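Side-chain contacts in hypothetical protein (Legionella pneumophila subsp. pneumophila, PDB 4JX2), which is of unknown function but is probably secreted, belongs to the DUF5624 family and combines alpha helices with a mixed beta sheet in a new arrangement: residues A[117-122]-A[210-215]; A[225-230]-A[371-376]; A[362-367]-A[407-412]. All blocks are in the same frame, centred on the assembly; numbering follows the deposited sequence.

Interaction 1. Residues A[117-122]-A[210-215]; sequences SHIGPA and NDFLNG
Ile119 and Phe212 meet between the early part of helix 119-131 and the last part of helix 205-213. The branch methyl CG2 of Ile119 lies 4.2 Å from CZ at the far end of the Phe212 ring, approaching it obliquely, and the two side chains cross at about a right angle. Phe212 holds its CG anti to the backbone N (chi1 173°), and the ring extends so that CZ meets Ile119. Beside this pair, CD2 of Leu213 settles against the backbone of Gly120, 4.4 Å from its CA, at the point where the two backbones come nearest, with 7.3 Å between the CA atoms of Gly120 and Leu213. All four touching residues are buried. Tyr192 and Tyr223 stack on the Phe212 ring, and Met188 and Ala189 of helix 175-197 pack against it as well. The outer side is looser: Asn210 is exposed, and its ND2 makes a weak hydrogen bond of 3.3 Å to OD1 of the neighbouring Asp211. Residues 210-213 form a wider pi-type turn, and Gly215, with positive phi (100°), takes the chain out of helical geometry. Asn214 is partly exposed and bonds through OD1 to Asn342 of the second subunit. Since the meeting groups are methyls, an aromatic ring and a glycine backbone, shape and exclusion of water, rather than polar pairing, join these two helices within the DUF5624 region.

Interaction 2. Residues A[225-230]-A[371-376]; sequences NVMIGT and MRLKFS
Leu373 of helix 366-378 points into the flank of helix 223-247, making a small helix-to-helix packing contact in the helical part of the fold. The apolar contacts gather on one methyl: CD2 of Leu373 lies 4.0 Å from CD1 of Ile228 and 4.1 Å from CE of Met227, a selenomethionine. A chi1 of 174° swings CG of Leu373 out from its helix, and chi2 then sets CD2 where it meets both partners. SE of Met227 already lies beside CD2, the bend at chi3 keeps CE there too, and the side chain crosses that of Leu373 at about a right angle. Ile228 comes at a slant and reaches CB of Leu373 too, with its CD1 4.2 Å away. Thr387 of helix 386-398 touches both Ile228 and Leu373, while Phe340 of the second subunit packs on Leu373, which places the contact close to the dimer interface.

Polar interactions lie around this apolar patch: Arg372 forms a salt bridge through NH1 with Asp357, and Lys374 donates from NZ to Phe340, Ile343 and Ser345 of the second subunit. Within helix 366-378 the carbonyl O of Arg372 takes two bonds from Ser376, one from N and one from OG, on opposite faces of its plane; OG sits 2.9 Å away, 36° above that plane, with a C=O...OG angle of 144°.

Interaction 3. Residues A[362-367]-A[407-412]; sequences KPPKIE and SIPGIT. With SO4 (sulfate ion), chain G.
Two torsions bring Ile366 onto the 407-412 loop: chi1 (-162°) sends CG1 out opposite the backbone N, and chi2 (105°) then sets CD1 against the peptide joining Pro409 to Gly410. This methyl comes 3.7 Å from N of Gly410, with CA of Gly410 and C of Pro409 close by. Within the 407-412 loop it therefore meets backbone atoms of Pro409 and Gly410; outside the loop it also packs against Ile228 and Asn225. Gly410 itself has a positive phi that helps turn the loop. A second apolar contact lies alongside, where the rings of Pro364 and Pro409 approach through their CG atoms at 4.3 Å.

The loop is held in shape from within. The carbonyl O of Ile408 accepts backbone bonds from both Ile411 N and Thr412 N, which arrive on opposite faces of the carbonyl plane, and Ile408 N donates to OG1 of Thr412 at 2.8 Å. Gly410 O is bonded to the hydroxyl of Tyr422.

A sulfate, probably from the crystallisation liquor, sits at the start of helix 366-378. Ile366 N donates a nearly straight hydrogen bond to its O2, at 2.8 Å and 168°. The anion thus occupies the amino end of the helix, where the helix dipole would probably favour it.

Trp391 of helix 386-398 touches Pro364 and Pro409, Phe369 of helix 366-378 touches the same two prolines, and Met232 of helix 223-247 touches Ile408 and Pro409.

In the fold
Interactions 1 and 2 have centres 10 Å apart and touch directly: CD2 of Leu213 lies 3.6 Å from CE of Met227, and OG of Ser117 is 2.7 Å from OG1 of Thr230, a probable hydrogen bond. Interaction 3 shares helix 366-378 with interaction 2. Their centres are 11 Å apart, and CG2 of Ile228 lies 3.8 Å from O of Pro409. Interactions 1 and 3, with centres 19 Å apart, do not touch. Helix 223-247 thus connects all three, with Met227 facing interaction 1 and Ile228 facing interaction 3. Interactions 1 and 2 both reach the second subunit, while the sulfate belongs to interaction 3.

Interaction 1. Residues A[117-122]-A[210-215]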
ATOM      1  N   SER A 117      -6.362 -27.048  -1.415  1.00 36.78           N
ATOM      2  CA  SER A 117      -7.031 -25.780  -1.812  1.00 36.48           C
ATOM      3  C   SER A 117      -6.626 -25.321  -3.183  1.00 40.88           C
ATOM      4  O   SER A 117      -7.458 -24.799  -3.930  1.00 40.98           O
ATOM      5  CB  SER A 117      -6.689 -24.642  -0.842  1.00 40.05           C
ATOM      6  OG  SER A 117      -7.115 -24.835   0.497  1.00 49.10           O
ATOM      7  N   HIS A 118      -5.323 -25.496  -3.487  1.00 36.59           N
ATOM      8  CA  HIS A 118      -4.625 -25.071  -4.681  1.00 35.98           C
ATOM      9  C   HIS A 118      -4.865 -25.933  -5.931  1.00 40.94           C
ATOM     10  O   HIS A 118      -4.460 -25.516  -7.034  1.00 42.55           O
ATOM     11  CB  HIS A 118      -3.136 -24.982  -4.378  1.00 36.85           C
ATOM     12  CG  HIS A 118      -2.768 -23.697  -3.700  1.00 39.60           C
ATOM     13  ND1 HIS A 118      -1.485 -23.462  -3.249  1.00 41.23           N
ATOM     14  CD2 HIS A 118      -3.524 -22.597  -3.457  1.00 40.23           C
ATOM     15  CE1 HIS A 118      -1.498 -22.235  -2.762  1.00 39.85           C
ATOM     16  NE2 HIS A 118      -2.707 -21.679  -2.851  1.00 39.59           N
ATOM     17  N   ILE A 119      -5.601 -27.051  -5.796  1.00 34.90           N
ATOM     18  CA  ILE A 119      -5.939 -27.937  -6.922  1.00 33.48           C
ATOM     19  C   ILE A 119      -6.825 -27.164  -7.927  1.00 35.70           C
ATOM     20  O   ILE A 119      -6.555 -27.237  -9.135  1.00 34.82           O
ATOM     21  CB  ILE A 119      -6.561 -29.267  -6.415  1.00 35.68           C
ATOM     22  CG1 ILE A 119      -5.441 -30.142  -5.805  1.00 35.71           C
ATOM     23  CG2 ILE A 119      -7.344 -30.010  -7.518  1.00 35.11           C
ATOM     24  CD1 ILE A 119      -5.917 -31.378  -5.001  1.00 50.01           C
ATOM     25  N   GLY A 120      -7.785 -26.384  -7.410  1.00 31.54           N
ATOM     26  CA  GLY A 120      -8.662 -25.528  -8.210  1.00 32.08           C
ATOM     27  C   GLY A 120      -7.867 -24.532  -9.041  1.00 39.71           C
ATOM     28  O   GLY A 120      -7.872 -24.631 -10.276  1.00 38.59           O
ATOM     29  N   PRO A 121      -7.083 -23.613  -8.390  1.00 39.63           N
ATOM     30  CA  PRO A 121      -6.259 -22.649  -9.164  1.00 39.68           C
ATOM     31  C   PRO A 121      -5.283 -23.318 -10.131  1.00 42.86           C
ATOM     32  O   PRO A 121      -5.110 -22.818 -11.245  1.00 41.44           O
ATOM     33  CB  PRO A 121      -5.509 -21.878  -8.075  1.00 41.11           C
ATOM     34  CG  PRO A 121      -6.431 -21.942  -6.897  1.00 45.02           C
ATOM     35  CD  PRO A 121      -7.011 -23.318  -6.941  1.00 40.72           C
ATOM     36  N   ALA A 122      -4.670 -24.460  -9.727  1.00 39.79           N
ATOM     37  CA  ALA A 122      -3.755 -25.240 -10.587  1.00 39.07           C
ATOM     38  C   ALA A 122      -4.443 -25.641 -11.898  1.00 42.37           C
ATOM     39  O   ALA A 122      -3.886 -25.411 -12.980  1.00 42.18           O
ATOM     40  CB  ALA A 122      -3.268 -26.484  -9.859  1.00 39.49           C
ATOM     41  N   ASN A 210     -17.938 -26.017 -15.282  1.00 38.49           N
ATOM     42  CA  ASN A 210     -19.130 -26.853 -15.315  1.00 39.16           C
ATOM     43  C   ASN A 210     -18.866 -28.309 -14.882  1.00 43.77           C
ATOM     44  O   ASN A 210     -19.662 -28.848 -14.115  1.00 42.81           O
ATOM     45  CB  ASN A 210     -19.729 -26.798 -16.717  1.00 41.58           C
ATOM     46  CG  ASN A 210     -21.018 -27.546 -16.905  1.00 66.29           C
ATOM     47  OD1 ASN A 210     -22.102 -27.069 -16.572  1.00 62.49           O
ATOM     48  ND2 ASN A 210     -20.930 -28.713 -17.502  1.00 61.21           N
ATOM     49  N   ASP A 211     -17.765 -28.937 -15.367  1.00 42.03           N
ATOM     50  CA  ASP A 211     -17.479 -30.362 -15.130  1.00 42.14           C
ATOM     51  C   ASP A 211     -16.848 -30.671 -13.785  1.00 44.99           C
ATOM     52  O   ASP A 211     -16.966 -31.809 -13.310  1.00 44.59           O
ATOM     53  CB  ASP A 211     -16.570 -30.943 -16.230  1.00 44.00           C
ATOM     54  CG  ASP A 211     -17.109 -30.838 -17.640  1.00 54.59           C
ATOM     55  OD1 ASP A 211     -18.345 -30.753 -17.800  1.00 55.98           O
ATOM     56  OD2 ASP A 211     -16.301 -30.896 -18.584  1.00 60.85           O
ATOM     57  N   PHE A 212     -16.163 -29.694 -13.183  1.00 41.08           N
ATOM     58  CA  PHE A 212     -15.421 -29.942 -11.947  1.00 39.30           C
ATOM     59  C   PHE A 212     -15.732 -28.946 -10.792  1.00 42.02           C
ATOM     60  O   PHE A 212     -16.213 -29.376  -9.741  1.00 41.66           O
ATOM     61  CB  PHE A 212     -13.913 -29.949 -12.267  1.00 39.76           C
ATOM     62  CG  PHE A 212     -13.011 -30.025 -11.064  1.00 39.92           C
ATOM     63  CD1 PHE A 212     -12.962 -31.174 -10.279  1.00 41.41           C
ATOM     64  CD2 PHE A 212     -12.196 -28.954 -10.719  1.00 41.15           C
ATOM     65  CE1 PHE A 212     -12.117 -31.246  -9.173  1.00 41.11           C
ATOM     66  CE2 PHE A 212     -11.363 -29.027  -9.596  1.00 42.65           C
ATOM     67  CZ  PHE A 212     -11.293 -30.194  -8.866  1.00 39.93           C
ATOM     68  N   LEU A 213     -15.448 -27.649 -10.972  1.00 37.15           N
ATOM     69  CA  LEU A 213     -15.639 -26.663  -9.910  1.00 35.72           C
ATOM     70  C   LEU A 213     -17.072 -26.643  -9.361  1.00 41.22           C
ATOM     71  O   LEU A 213     -17.247 -26.575  -8.150  1.00 40.74           O
ATOM     72  CB  LEU A 213     -15.213 -25.256 -10.375  1.00 34.62           C
ATOM     73  CG  LEU A 213     -13.742 -25.090 -10.761  1.00 37.65           C
ATOM     74  CD1 LEU A 213     -13.480 -23.716 -11.327  1.00 37.66           C
ATOM     75  CD2 LEU A 213     -12.810 -25.406  -9.600  1.00 34.42           C
ATOM     76  N   ASN A 214     -18.080 -26.763 -10.233  1.00 40.46           N
ATOM     77  CA  ASN A 214     -19.506 -26.736  -9.854  1.00 40.67           C
ATOM     78  C   ASN A 214     -20.048 -28.094  -9.414  1.00 42.01           C
ATOM     79  O   ASN A 214     -21.162 -28.169  -8.883  1.00 40.49           O
ATOM     80  CB  ASN A 214     -20.351 -26.215 -11.021  1.00 37.76           C
ATOM     81  CG  ASN A 214     -20.148 -24.754 -11.295  1.00 52.05           C
ATOM     82  OD1 ASN A 214     -20.475 -24.266 -12.381  1.00 50.69           O
ATOM     83  ND2 ASN A 214     -19.615 -24.020 -10.317  1.00 37.84           N
ATOM     84  N   GLY A 215     -19.265 -29.135  -9.646  1.00 37.44           N
ATOM     85  CA  GLY A 215     -19.663 -30.494  -9.332  1.00 37.72           C
ATOM     86  C   GLY A 215     -20.150 -31.197 -10.581  1.00 43.75           C
ATOM     87  O   GLY A 215     -20.320 -30.578 -11.649  1.00 42.92           O
TER

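Interaction 2. Residues A[225-230]-A[371-376]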
ATOM      1  N   ASN A 225     -16.796 -25.921  -2.853  1.00 35.60           N
ATOM      2  CA  ASN A 225     -17.021 -26.148  -1.419  1.00 35.12           C
ATOM      3  C   ASN A 225     -15.743 -26.675  -0.726  1.00 37.85           C
ATOM      4  O   ASN A 225     -15.454 -26.278   0.409  1.00 38.76           O
ATOM      5  CB  ASN A 225     -18.163 -27.115  -1.206  1.00 38.46           C
ATOM      6  CG  ASN A 225     -19.545 -26.584  -1.534  1.00 47.93           C
ATOM      7  OD1 ASN A 225     -19.784 -25.912  -2.555  1.00 33.01           O
ATOM      8  ND2 ASN A 225     -20.507 -26.961  -0.701  1.00 36.21           N
ATOM      9  N   VAL A 226     -14.969 -27.530  -1.417  1.00 31.75           N
ATOM     10  CA  VAL A 226     -13.711 -28.057  -0.893  1.00 31.53           C
ATOM     11  C   VAL A 226     -12.741 -26.878  -0.733  1.00 38.44           C
ATOM     12  O   VAL A 226     -12.056 -26.796   0.285  1.00 39.50           O
ATOM     13  CB  VAL A 226     -13.131 -29.207  -1.767  1.00 34.58           C
ATOM     14  CG1 VAL A 226     -11.691 -29.540  -1.401  1.00 33.73           C
ATOM     15  CG2 VAL A 226     -13.988 -30.447  -1.659  1.00 34.98           C
HETATM   16  N   MSE A 227     -12.714 -25.949  -1.706  1.00 34.84           N
HETATM   17  CA  MSE A 227     -11.840 -24.782  -1.634  1.00 33.71           C
HETATM   18  C   MSE A 227     -12.170 -23.910  -0.442  1.00 38.08           C
HETATM   19  O   MSE A 227     -11.246 -23.519   0.256  1.00 39.02           O
HETATM   20  CB  MSE A 227     -11.881 -23.975  -2.919  1.00 35.68           C
HETATM   21  CG  MSE A 227     -11.054 -24.630  -3.992  1.00 43.58           C
HETATM   22 SE   MSE A 227     -10.826 -23.535  -5.520  0.75 52.30          SE
HETATM   23  CE  MSE A 227     -12.648 -23.721  -6.375  1.00 49.09           C
ATOM     24  N   ILE A 228     -13.466 -23.671  -0.150  1.00 33.56           N
ATOM     25  CA  ILE A 228     -13.872 -22.857   1.000  1.00 32.06           C
ATOM     26  C   ILE A 228     -13.542 -23.607   2.313  1.00 39.47           C
ATOM     27  O   ILE A 228     -12.917 -23.021   3.200  1.00 39.79           O
ATOM     28  CB  ILE A 228     -15.362 -22.414   0.924  1.00 33.70           C
ATOM     29  CG1 ILE A 228     -15.702 -21.665  -0.413  1.00 33.63           C
ATOM     30  CG2 ILE A 228     -15.771 -21.589   2.157  1.00 31.39           C
ATOM     31  CD1 ILE A 228     -14.679 -20.504  -0.907  1.00 33.43           C
ATOM     32  N   GLY A 229     -13.913 -24.889   2.394  1.00 36.77           N
ATOM     33  CA  GLY A 229     -13.677 -25.718   3.570  1.00 36.97           C
ATOM     34  C   GLY A 229     -12.222 -25.759   3.996  1.00 42.14           C
ATOM     35  O   GLY A 229     -11.900 -25.519   5.160  1.00 43.21           O
ATOM     36  N   THR A 230     -11.328 -26.010   3.036  1.00 38.72           N
ATOM     37  CA  THR A 230      -9.876 -26.079   3.245  1.00 37.57           C
ATOM     38  C   THR A 230      -9.317 -24.725   3.655  1.00 39.45           C
ATOM     39  O   THR A 230      -8.510 -24.690   4.578  1.00 41.43           O
ATOM     40  CB  THR A 230      -9.161 -26.605   2.006  1.00 39.36           C
ATOM     41  OG1 THR A 230      -9.601 -25.873   0.855  1.00 41.58           O
ATOM     42  CG2 THR A 230      -9.371 -28.069   1.800  1.00 29.76           C
HETATM   43  N   MSE A 371     -18.165 -15.991  -4.072  1.00 29.96           N
HETATM   44  CA  MSE A 371     -18.110 -14.630  -4.587  1.00 28.03           C
HETATM   45  C   MSE A 371     -16.820 -13.932  -4.118  1.00 31.52           C
HETATM   46  O   MSE A 371     -16.119 -13.295  -4.920  1.00 31.23           O
HETATM   47  CB  MSE A 371     -19.344 -13.862  -4.153  1.00 29.60           C
HETATM   48  CG  MSE A 371     -20.611 -14.322  -4.851  1.00 36.59           C
HETATM   49 SE   MSE A 371     -22.080 -13.125  -4.412  0.75 44.20          SE
HETATM   50  CE  MSE A 371     -22.856 -14.036  -3.096  1.00 41.71           C
ATOM     51  N   ARG A 372     -16.466 -14.141  -2.851  1.00 26.87           N
ATOM     52  CA  ARG A 372     -15.278 -13.553  -2.266  1.00 27.14           C
ATOM     53  C   ARG A 372     -14.010 -14.236  -2.799  1.00 35.45           C
ATOM     54  O   ARG A 372     -12.996 -13.550  -2.986  1.00 35.29           O
ATOM     55  CB  ARG A 372     -15.352 -13.602  -0.737  1.00 25.29           C
ATOM     56  CG  ARG A 372     -14.348 -12.719  -0.040  1.00 29.07           C
ATOM     57  CD  ARG A 372     -14.482 -11.238  -0.343  1.00 31.21           C
ATOM     58  NE  ARG A 372     -13.631 -10.461   0.561  1.00 33.76           N
ATOM     59  CZ  ARG A 372     -13.997 -10.097   1.783  1.00 46.92           C
ATOM     60  NH1 ARG A 372     -15.205 -10.395   2.235  1.00 44.39           N
ATOM     61  NH2 ARG A 372     -13.163  -9.416   2.555  1.00 34.82           N
ATOM     62  N   LEU A 373     -14.076 -15.563  -3.082  1.00 32.53           N
ATOM     63  CA  LEU A 373     -12.954 -16.299  -3.667  1.00 31.95           C
ATOM     64  C   LEU A 373     -12.632 -15.745  -5.060  1.00 35.54           C
ATOM     65  O   LEU A 373     -11.454 -15.499  -5.349  1.00 36.10           O
ATOM     66  CB  LEU A 373     -13.278 -17.798  -3.746  1.00 32.44           C
ATOM     67  CG  LEU A 373     -12.289 -18.732  -4.464  1.00 36.50           C
ATOM     68  CD1 LEU A 373     -10.885 -18.681  -3.834  1.00 37.11           C
ATOM     69  CD2 LEU A 373     -12.805 -20.138  -4.460  1.00 35.46           C
ATOM     70  N   LYS A 374     -13.676 -15.517  -5.909  1.00 30.17           N
ATOM     71  CA  LYS A 374     -13.511 -14.968  -7.274  1.00 29.19           C
ATOM     72  C   LYS A 374     -12.843 -13.577  -7.201  1.00 34.22           C
ATOM     73  O   LYS A 374     -11.889 -13.296  -7.938  1.00 31.55           O
ATOM     74  CB  LYS A 374     -14.875 -14.893  -7.982  1.00 29.85           C
ATOM     75  CG  LYS A 374     -14.838 -14.327  -9.404  1.00 29.67           C
ATOM     76  CD  LYS A 374     -16.242 -14.170 -10.042  1.00 23.12           C
ATOM     77  CE  LYS A 374     -16.110 -13.791 -11.494  1.00 26.47           C
ATOM     78  NZ  LYS A 374     -17.420 -13.515 -12.134  1.00 24.78           N
ATOM     79  N   PHE A 375     -13.357 -12.731  -6.269  1.00 32.47           N
ATOM     80  CA  PHE A 375     -12.901 -11.380  -6.023  1.00 31.58           C
ATOM     81  C   PHE A 375     -11.436 -11.394  -5.558  1.00 35.93           C
ATOM     82  O   PHE A 375     -10.605 -10.683  -6.116  1.00 37.37           O
ATOM     83  CB  PHE A 375     -13.824 -10.687  -4.998  1.00 32.73           C
ATOM     84  CG  PHE A 375     -13.491  -9.231  -4.783  1.00 33.53           C
ATOM     85  CD1 PHE A 375     -13.790  -8.281  -5.755  1.00 35.79           C
ATOM     86  CD2 PHE A 375     -12.810  -8.818  -3.640  1.00 34.70           C
ATOM     87  CE1 PHE A 375     -13.464  -6.936  -5.565  1.00 36.24           C
ATOM     88  CE2 PHE A 375     -12.447  -7.478  -3.471  1.00 36.75           C
ATOM     89  CZ  PHE A 375     -12.785  -6.545  -4.429  1.00 34.84           C
ATOM     90  N   SER A 376     -11.112 -12.255  -4.612  1.00 31.75           N
ATOM     91  CA  SER A 376      -9.774 -12.364  -4.048  1.00 30.95           C
ATOM     92  C   SER A 376      -8.759 -12.785  -5.084  1.00 36.61           C
ATOM     93  O   SER A 376      -7.646 -12.254  -5.085  1.00 35.83           O
ATOM     94  CB  SER A 376      -9.767 -13.330  -2.866  1.00 31.42           C
ATOM     95  OG  SER A 376     -10.468 -12.721  -1.795  1.00 33.37           O
TER

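Interaction 3. Residues A[362-367]-A[407-412]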
ATOM      1  N   LYS A 362     -25.455 -12.595   8.760  1.00 72.04           N
ATOM      2  CA  LYS A 362     -25.522 -13.211  10.104  1.00 73.49           C
ATOM      3  C   LYS A 362     -25.429 -14.750   9.871  1.00 78.15           C
ATOM      4  O   LYS A 362     -24.327 -15.276  10.110  1.00 80.35           O
ATOM      5  CB  LYS A 362     -26.764 -12.763  10.902  1.00 77.55           C
ATOM      6  N   PRO A 363     -26.410 -15.471   9.242  1.00 70.28           N
ATOM      7  CA  PRO A 363     -26.113 -16.858   8.840  1.00 68.27           C
ATOM      8  C   PRO A 363     -25.427 -16.796   7.447  1.00 66.87           C
ATOM      9  O   PRO A 363     -26.024 -16.282   6.494  1.00 66.47           O
ATOM     10  CB  PRO A 363     -27.490 -17.537   8.831  1.00 71.02           C
ATOM     11  CG  PRO A 363     -28.498 -16.397   8.783  1.00 76.66           C
ATOM     12  CD  PRO A 363     -27.765 -15.079   8.800  1.00 71.70           C
ATOM     13  N   PRO A 364     -24.150 -17.189   7.287  1.00 59.04           N
ATOM     14  CA  PRO A 364     -23.528 -17.064   5.963  1.00 56.56           C
ATOM     15  C   PRO A 364     -23.886 -18.198   4.994  1.00 57.18           C
ATOM     16  O   PRO A 364     -24.053 -19.366   5.398  1.00 58.05           O
ATOM     17  CB  PRO A 364     -22.042 -17.083   6.281  1.00 57.72           C
ATOM     18  CG  PRO A 364     -21.930 -17.937   7.482  1.00 62.97           C
ATOM     19  CD  PRO A 364     -23.218 -17.799   8.259  1.00 60.15           C
ATOM     20  N   LYS A 365     -23.986 -17.837   3.700  1.00 48.36           N
ATOM     21  CA  LYS A 365     -24.251 -18.749   2.593  1.00 45.95           C
ATOM     22  C   LYS A 365     -22.915 -19.127   1.964  1.00 46.99           C
ATOM     23  O   LYS A 365     -21.982 -18.314   1.988  1.00 46.16           O
ATOM     24  CB  LYS A 365     -25.161 -18.080   1.549  1.00 48.16           C
ATOM     25  CG  LYS A 365     -26.441 -17.455   2.086  1.00 57.81           C
ATOM     26  CD  LYS A 365     -27.180 -16.667   1.005  1.00 63.58           C
ATOM     27  CE  LYS A 365     -28.420 -15.969   1.553  1.00 75.00           C
ATOM     28  NZ  LYS A 365     -29.686 -16.741   1.341  1.00 70.74           N
ATOM     29  N   ILE A 366     -22.805 -20.326   1.365  1.00 41.63           N
ATOM     30  CA  ILE A 366     -21.558 -20.735   0.715  1.00 39.83           C
ATOM     31  C   ILE A 366     -21.336 -19.852  -0.538  1.00 42.67           C
ATOM     32  O   ILE A 366     -20.189 -19.572  -0.890  1.00 41.64           O
ATOM     33  CB  ILE A 366     -21.497 -22.265   0.420  1.00 43.00           C
ATOM     34  CG1 ILE A 366     -20.073 -22.747   0.164  1.00 41.97           C
ATOM     35  CG2 ILE A 366     -22.452 -22.723  -0.670  1.00 45.30           C
ATOM     36  CD1 ILE A 366     -19.532 -23.471   1.278  1.00 50.28           C
ATOM     37  N   GLU A 367     -22.438 -19.351  -1.148  1.00 39.12           N
ATOM     38  CA  GLU A 367     -22.398 -18.466  -2.318  1.00 38.47           C
ATOM     39  C   GLU A 367     -21.534 -17.219  -2.026  1.00 39.40           C
ATOM     40  O   GLU A 367     -20.760 -16.792  -2.883  1.00 37.80           O
ATOM     41  CB  GLU A 367     -23.819 -18.058  -2.699  1.00 40.76           C
ATOM     42  CG  GLU A 367     -23.983 -17.569  -4.125  1.00 58.64           C
ATOM     43  CD  GLU A 367     -25.235 -16.740  -4.377  1.00 97.45           C
ATOM     44  OE1 GLU A 367     -26.252 -16.946  -3.669  1.00 94.95           O
ATOM     45  OE2 GLU A 367     -25.198 -15.884  -5.292  1.00 96.93           O
ATOM     46  N   SER A 407     -19.167 -22.622  13.608  1.00 39.48           N
ATOM     47  CA  SER A 407     -19.601 -23.367  12.416  1.00 39.52           C
ATOM     48  C   SER A 407     -18.565 -23.124  11.343  1.00 41.98           C
ATOM     49  O   SER A 407     -17.907 -22.082  11.372  1.00 38.51           O
ATOM     50  CB  SER A 407     -20.993 -22.965  11.957  1.00 42.43           C
ATOM     51  OG  SER A 407     -21.087 -21.569  11.765  1.00 54.21           O
ATOM     52  N   ILE A 408     -18.332 -24.118  10.467  1.00 40.61           N
ATOM     53  CA  ILE A 408     -17.289 -23.970   9.449  1.00 39.79           C
ATOM     54  C   ILE A 408     -17.863 -24.188   8.031  1.00 44.26           C
ATOM     55  O   ILE A 408     -17.995 -25.345   7.605  1.00 45.75           O
ATOM     56  CB  ILE A 408     -16.049 -24.900   9.733  1.00 41.74           C
ATOM     57  CG1 ILE A 408     -15.595 -24.823  11.216  1.00 40.08           C
ATOM     58  CG2 ILE A 408     -14.900 -24.583   8.776  1.00 39.81           C
ATOM     59  CD1 ILE A 408     -14.753 -25.854  11.607  1.00 29.74           C
ATOM     60  N   PRO A 409     -18.161 -23.090   7.286  1.00 39.04           N
ATOM     61  CA  PRO A 409     -18.636 -23.232   5.901  1.00 37.98           C
ATOM     62  C   PRO A 409     -17.680 -24.066   5.049  1.00 40.70           C
ATOM     63  O   PRO A 409     -16.466 -23.876   5.105  1.00 40.46           O
ATOM     64  CB  PRO A 409     -18.712 -21.779   5.420  1.00 39.23           C
ATOM     65  CG  PRO A 409     -18.991 -20.988   6.683  1.00 44.26           C
ATOM     66  CD  PRO A 409     -18.059 -21.662   7.656  1.00 40.47           C
ATOM     67  N   GLY A 410     -18.240 -25.033   4.326  1.00 37.40           N
ATOM     68  CA  GLY A 410     -17.487 -25.971   3.497  1.00 37.49           C
ATOM     69  C   GLY A 410     -17.078 -27.237   4.239  1.00 42.45           C
ATOM     70  O   GLY A 410     -16.514 -28.149   3.633  1.00 41.95           O
ATOM     71  N   ILE A 411     -17.349 -27.298   5.570  1.00 39.19           N
ATOM     72  CA  ILE A 411     -17.035 -28.428   6.442  1.00 38.73           C
ATOM     73  C   ILE A 411     -18.301 -28.888   7.167  1.00 42.74           C
ATOM     74  O   ILE A 411     -18.729 -30.031   6.997  1.00 43.17           O
ATOM     75  CB  ILE A 411     -15.884 -28.095   7.442  1.00 40.91           C
ATOM     76  CG1 ILE A 411     -14.578 -27.656   6.711  1.00 39.51           C
ATOM     77  CG2 ILE A 411     -15.639 -29.269   8.419  1.00 41.53           C
ATOM     78  CD1 ILE A 411     -13.920 -28.732   5.849  1.00 48.44           C
ATOM     79  N   THR A 412     -18.907 -27.998   7.956  1.00 39.52           N
ATOM     80  CA  THR A 412     -20.113 -28.327   8.731  1.00 39.84           C
ATOM     81  C   THR A 412     -21.383 -27.831   8.050  1.00 46.61           C
ATOM     82  O   THR A 412     -22.471 -28.291   8.396  1.00 46.84           O
ATOM     83  CB  THR A 412     -20.029 -27.744  10.154  1.00 36.49           C
ATOM     84  OG1 THR A 412     -19.974 -26.319  10.091  1.00 38.34           O
ATOM     85  CG2 THR A 412     -18.846 -28.276  10.936  1.00 30.98           C
TER
HETATM   86  S   SO4 G 505     -25.823 -22.538   2.246  1.00 93.70           S
HETATM   87  O1  SO4 G 505     -27.127 -21.911   2.489  1.00 94.21           O
HETATM   88  O2  SO4 G 505     -25.160 -21.792   1.177  1.00 94.80           O
HETATM   89  O3  SO4 G 505     -24.993 -22.535   3.470  1.00 90.89           O
HETATM   90  O4  SO4 G 505     -26.036 -23.925   1.808  1.00 95.78           O